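Local coordinates for vacuolar aminopeptidase 1 (Saccharomyces cerevisiae, PDB 5JGF) that removes amino acids, preferably neutral or hydrophobic ones, from the N-terminus of peptides in the yeast vacuole as a zinc-dependent homododecamer, at the interface of chains A and B and the interface of chains A and C. Sequence-based numbering; all coordinates share one arbitrary frame. Chains: chain A/B/C, Vacuolar aminopeptidase 1.

Contact 1: the interface of chains A and B. Residues chain A 166, 170, 173, 183; chain B 353, 355-356, 409.
A two-fold symmetric interface between identical subunits joins chains A and B within the tetrahedral dodecamer, and this patch of it, present twice with the chains exchanged, is an apolar contact flanked by two water bridges. No direct polar bond crosses among the residues described. B:Phe353, with CG anti to the carbonyl carbon, turns one ring face toward A:Leu166. There CB of A:Leu166 sits over the ring centre, 3.8 Å from the centroid of B:Phe353, in a CH-pi contact, while CD2 packs against the CG–CD2 side of the ring. The other methyl, CD1, points tip to tip at B:Val356 and lies 3.9 Å from its CG2; CG anti to the backbone N (chi1 177°) lets A:Leu166 serve both neighbours. B:Val356 buries 61 Å² by spreading its branches: the valine side chain crosses A:Pro173 obliquely, with CG1 3.7 Å from CB of that proline, whereas CG2 stands over the rim of one face of the A:Phe170 ring. At the CD2–CE2 side of the B:Phe353 ring, the amide of A:Gln183 arrives at about a right angle, its plane turned 45° from the ring, with NE2 3.5 Å from CE2 of B:Phe353. The same NE2 shares a nearly straight hydrogen bond (166° at H) with a water that lies 2.7 Å from the carboxylate OE1 of B:Glu355. A second water, in the plane of the A:Phe170 ring at its edge, links the backbone O of A:Phe170 to the hydroxyl OG of B:Ser409, 2.6 Å from that OG. An alanine in place of B:Phe353 would probably cost A:Leu166 its aromatic platform and loosen the packing beside the A:Gln183 amide. In the fold, chain A contributes loop residues and the short 3-10 helices 168-170 and 172-174; chain B contributes the 3-10 helix 354-356, the loop residue preceding it by one position, and a loop at B:Ser409.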
# COMPACT_ATOMS: atom_id res chain seq x y z
N LEU A 166 23.23 21.22 -1.36
CA LEU A 166 22.79 21.48 -2.72
C LEU A 166 21.66 22.51 -2.63
O LEU A 166 20.80 22.40 -1.76
CB LEU A 166 22.25 20.21 -3.38
CG LEU A 166 21.70 20.40 -4.80
CD1 LEU A 166 22.83 20.82 -5.74
CD2 LEU A 166 21.07 19.11 -5.30
N PHE A 170 17.01 22.94 -6.97
CA PHE A 170 17.08 21.69 -7.72
C PHE A 170 16.01 20.65 -7.38
O PHE A 170 15.91 19.62 -8.04
CB PHE A 170 18.48 21.11 -7.59
CG PHE A 170 19.53 21.92 -8.30
CD1 PHE A 170 19.69 21.82 -9.68
CD2 PHE A 170 20.32 22.83 -7.60
CE1 PHE A 170 20.62 22.61 -10.35
CE2 PHE A 170 21.25 23.62 -8.26
CZ PHE A 170 21.40 23.51 -9.64
N PRO A 173 16.40 16.24 -5.19
CA PRO A 173 17.80 15.88 -4.92
C PRO A 173 18.42 16.67 -3.76
O PRO A 173 19.38 16.22 -3.13
CB PRO A 173 18.50 16.18 -6.24
CG PRO A 173 17.42 15.92 -7.25
CD PRO A 173 16.22 16.58 -6.61
N GLN A 183 27.42 11.77 -0.94
CA GLN A 183 26.95 13.15 -0.96
C GLN A 183 27.56 14.12 0.04
O GLN A 183 27.70 15.31 -0.25
CB GLN A 183 25.42 13.15 -0.82
CG GLN A 183 24.73 12.33 -1.91
CD GLN A 183 23.21 12.38 -1.81
OE1 GLN A 183 22.64 12.08 -0.77
NE2 GLN A 183 22.56 12.75 -2.91
N PHE B 353 26.93 16.41 -6.31
CA PHE B 353 25.63 16.19 -6.93
C PHE B 353 25.77 16.37 -8.45
O PHE B 353 25.06 17.18 -9.05
CB PHE B 353 24.59 17.18 -6.39
CG PHE B 353 24.39 17.09 -4.90
CD1 PHE B 353 25.21 17.78 -4.02
CD2 PHE B 353 23.38 16.29 -4.37
CE1 PHE B 353 25.04 17.69 -2.64
CE2 PHE B 353 23.19 16.18 -2.99
CZ PHE B 353 24.03 16.89 -2.13
N GLU B 355 24.70 14.69 -10.84
CA GLU B 355 23.47 14.35 -11.55
C GLU B 355 22.48 15.50 -11.78
O GLU B 355 21.55 15.37 -12.58
CB GLU B 355 22.74 13.20 -10.83
CG GLU B 355 22.14 13.56 -9.47
CD GLU B 355 23.16 13.64 -8.34
OE1 GLU B 355 22.76 13.97 -7.20
OE2 GLU B 355 24.36 13.36 -8.57
N VAL B 356 22.67 16.62 -11.10
CA VAL B 356 21.74 17.74 -11.28
C VAL B 356 22.30 18.87 -12.12
O VAL B 356 21.61 19.85 -12.39
CB VAL B 356 21.25 18.31 -9.93
CG1 VAL B 356 20.63 17.21 -9.09
CG2 VAL B 356 22.39 18.98 -9.19
N SER B 409 15.26 18.59 -14.87
CA SER B 409 15.43 19.28 -13.60
C SER B 409 14.46 20.45 -13.53
O SER B 409 13.48 20.50 -14.28
CB SER B 409 16.88 19.78 -13.49
OG SER B 409 17.16 20.38 -12.24
O HOH W 1 24.47 13.18 -5.27
O HOH W 2 17.38 18.71 -10.22

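Contact 2: the interface of chains A and C. Residues chain A 360-361, 373, 390, 402; chain C 101-102, 213.
In this subunit contact of the M18 aminopeptidase dodecamer, which does not follow an exact two-fold, C:Pro101 and C:Val102 of one loop press against A:Tyr402 and its neighbours. Each of the two loop residues buries 56 Å². The C:Pro101 ring meets A:Leu373 tip to tip, CG lying 3.7 Å from CD1 of the leucine, and the proline crosses A:Tyr402 obliquely, its CB packing on CE2 of the tyrosine. That same leucine methyl stands over the rim of one face of the tyrosine ring, so A:Leu373 supports both groups. C:Val102 splits its branches: CG1, anti to the backbone N (chi1 174°), lies 3.6 Å from CB of A:Asn360, while CG2 packs against CD2 and CE2 of A:Tyr402. The backbone N of C:Val102 donates to NE2 of A:His361 at 3.1 Å, bent to 150° at H and tilted 31° from the imidazole plane; as the acceptor, NE2 is probably unprotonated. The carbonyl O of C:Val102 is reached through water from the amide ND2 of A:Asn360.

A:Tyr402, on strand 401-403, carries the polar end of the patch with its phenol OH. The OH of A:Tyr402 accepts a hydrogen bond from NZ of C:Lys213 at 3.0 Å. The OH of A:Tyr402 in turn donates to OE2 of A:Glu390 at 2.5 Å, meeting it from above the carboxylate plane. A water 2.6 Å from the OH of A:Tyr402 continues to the carbonyl O of C:Pro101. The extended chain of C:Lys213 crosses the tyrosine at about a right angle and meets A:Glu390, from helix 383-396, tip to tip in a salt bridge of 3.1 Å between NZ and OE2. The adjacent ammonium and carboxylate would be expected to polarise the phenol between them.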
# COMPACT_ATOMS: atom_id res chain seq x y z
N ASN A 360 9.07 16.75 35.69
CA ASN A 360 9.77 16.62 36.97
C ASN A 360 11.11 15.90 36.86
O ASN A 360 11.78 15.69 37.87
CB ASN A 360 8.89 15.92 38.01
CG ASN A 360 7.64 16.72 38.34
OD1 ASN A 360 7.70 17.94 38.47
ND2 ASN A 360 6.52 16.03 38.48
N HIS A 361 11.49 15.52 35.65
CA HIS A 361 12.76 14.83 35.45
C HIS A 361 13.59 15.42 34.32
O HIS A 361 14.11 14.70 33.47
CB HIS A 361 12.55 13.33 35.20
CG HIS A 361 11.85 12.62 36.33
ND1 HIS A 361 10.51 12.78 36.59
CD2 HIS A 361 12.31 11.74 37.24
CE1 HIS A 361 10.17 12.03 37.62
NE2 HIS A 361 11.25 11.38 38.03
N LEU A 373 19.29 9.42 35.80
CA LEU A 373 18.62 8.26 36.37
C LEU A 373 17.95 7.40 35.31
O LEU A 373 17.36 7.92 34.36
CB LEU A 373 17.57 8.74 37.38
CG LEU A 373 18.11 9.65 38.49
CD1 LEU A 373 17.29 10.93 38.57
CD2 LEU A 373 18.08 8.90 39.82
N GLU A 390 22.91 14.05 46.80
CA GLU A 390 22.03 15.07 47.34
C GLU A 390 22.53 15.58 48.69
O GLU A 390 22.39 16.76 49.00
CB GLU A 390 20.59 14.52 47.42
CG GLU A 390 20.08 14.09 46.04
CD GLU A 390 18.62 13.68 46.01
OE1 GLU A 390 18.18 12.90 46.88
OE2 GLU A 390 17.90 14.12 45.08
N TYR A 402 17.51 16.61 37.96
CA TYR A 402 17.26 15.24 37.54
C TYR A 402 17.00 15.12 36.05
O TYR A 402 16.46 16.03 35.42
CB TYR A 402 16.01 14.66 38.20
CG TYR A 402 16.08 14.29 39.66
CD1 TYR A 402 17.29 14.26 40.35
CD2 TYR A 402 14.92 13.92 40.33
CE1 TYR A 402 17.33 13.87 41.69
CE2 TYR A 402 14.95 13.53 41.66
CZ TYR A 402 16.16 13.50 42.33
OH TYR A 402 16.17 13.11 43.65
N PRO C 101 11.96 8.75 40.27
CA PRO C 101 12.67 9.57 41.26
C PRO C 101 11.71 10.58 41.88
O PRO C 101 11.78 10.87 43.07
CB PRO C 101 13.76 10.24 40.42
CG PRO C 101 14.11 9.14 39.45
CD PRO C 101 12.75 8.62 39.03
N VAL C 102 10.81 11.10 41.05
CA VAL C 102 9.77 12.02 41.50
C VAL C 102 8.48 11.34 41.04
O VAL C 102 8.14 11.39 39.86
CB VAL C 102 9.90 13.40 40.82
CG1 VAL C 102 8.71 14.28 41.18
CG2 VAL C 102 11.20 14.07 41.25
N LYS C 213 8.60 15.71 46.14
CA LYS C 213 8.96 14.72 45.13
C LYS C 213 8.00 13.53 45.11
O LYS C 213 7.95 12.78 44.14
CB LYS C 213 10.39 14.24 45.35
CG LYS C 213 11.40 15.38 45.33
CD LYS C 213 12.83 14.88 45.30
CE LYS C 213 13.79 16.05 45.29
NZ LYS C 213 15.20 15.60 45.11
O HOH W 3 6.50 12.94 38.60
O HOH W 4 14.24 11.40 44.27

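Contact 1 and contact 2 have centres about 48 Å apart and share no residue, yet both involve the stretch that runs from the 3-10 helix 354-356 into the loop at 360-361. In contact 1 chain B presents the first part of this stretch; in contact 2 chain A presents the second. Because every copy has both parts, one stretch of a subunit can face two different neighbours. Chain A touches B through a two-fold interface and C through one that is not an exact two-fold, and combining the two kinds of contact is consistent with closure of the tetrahedral dodecamer.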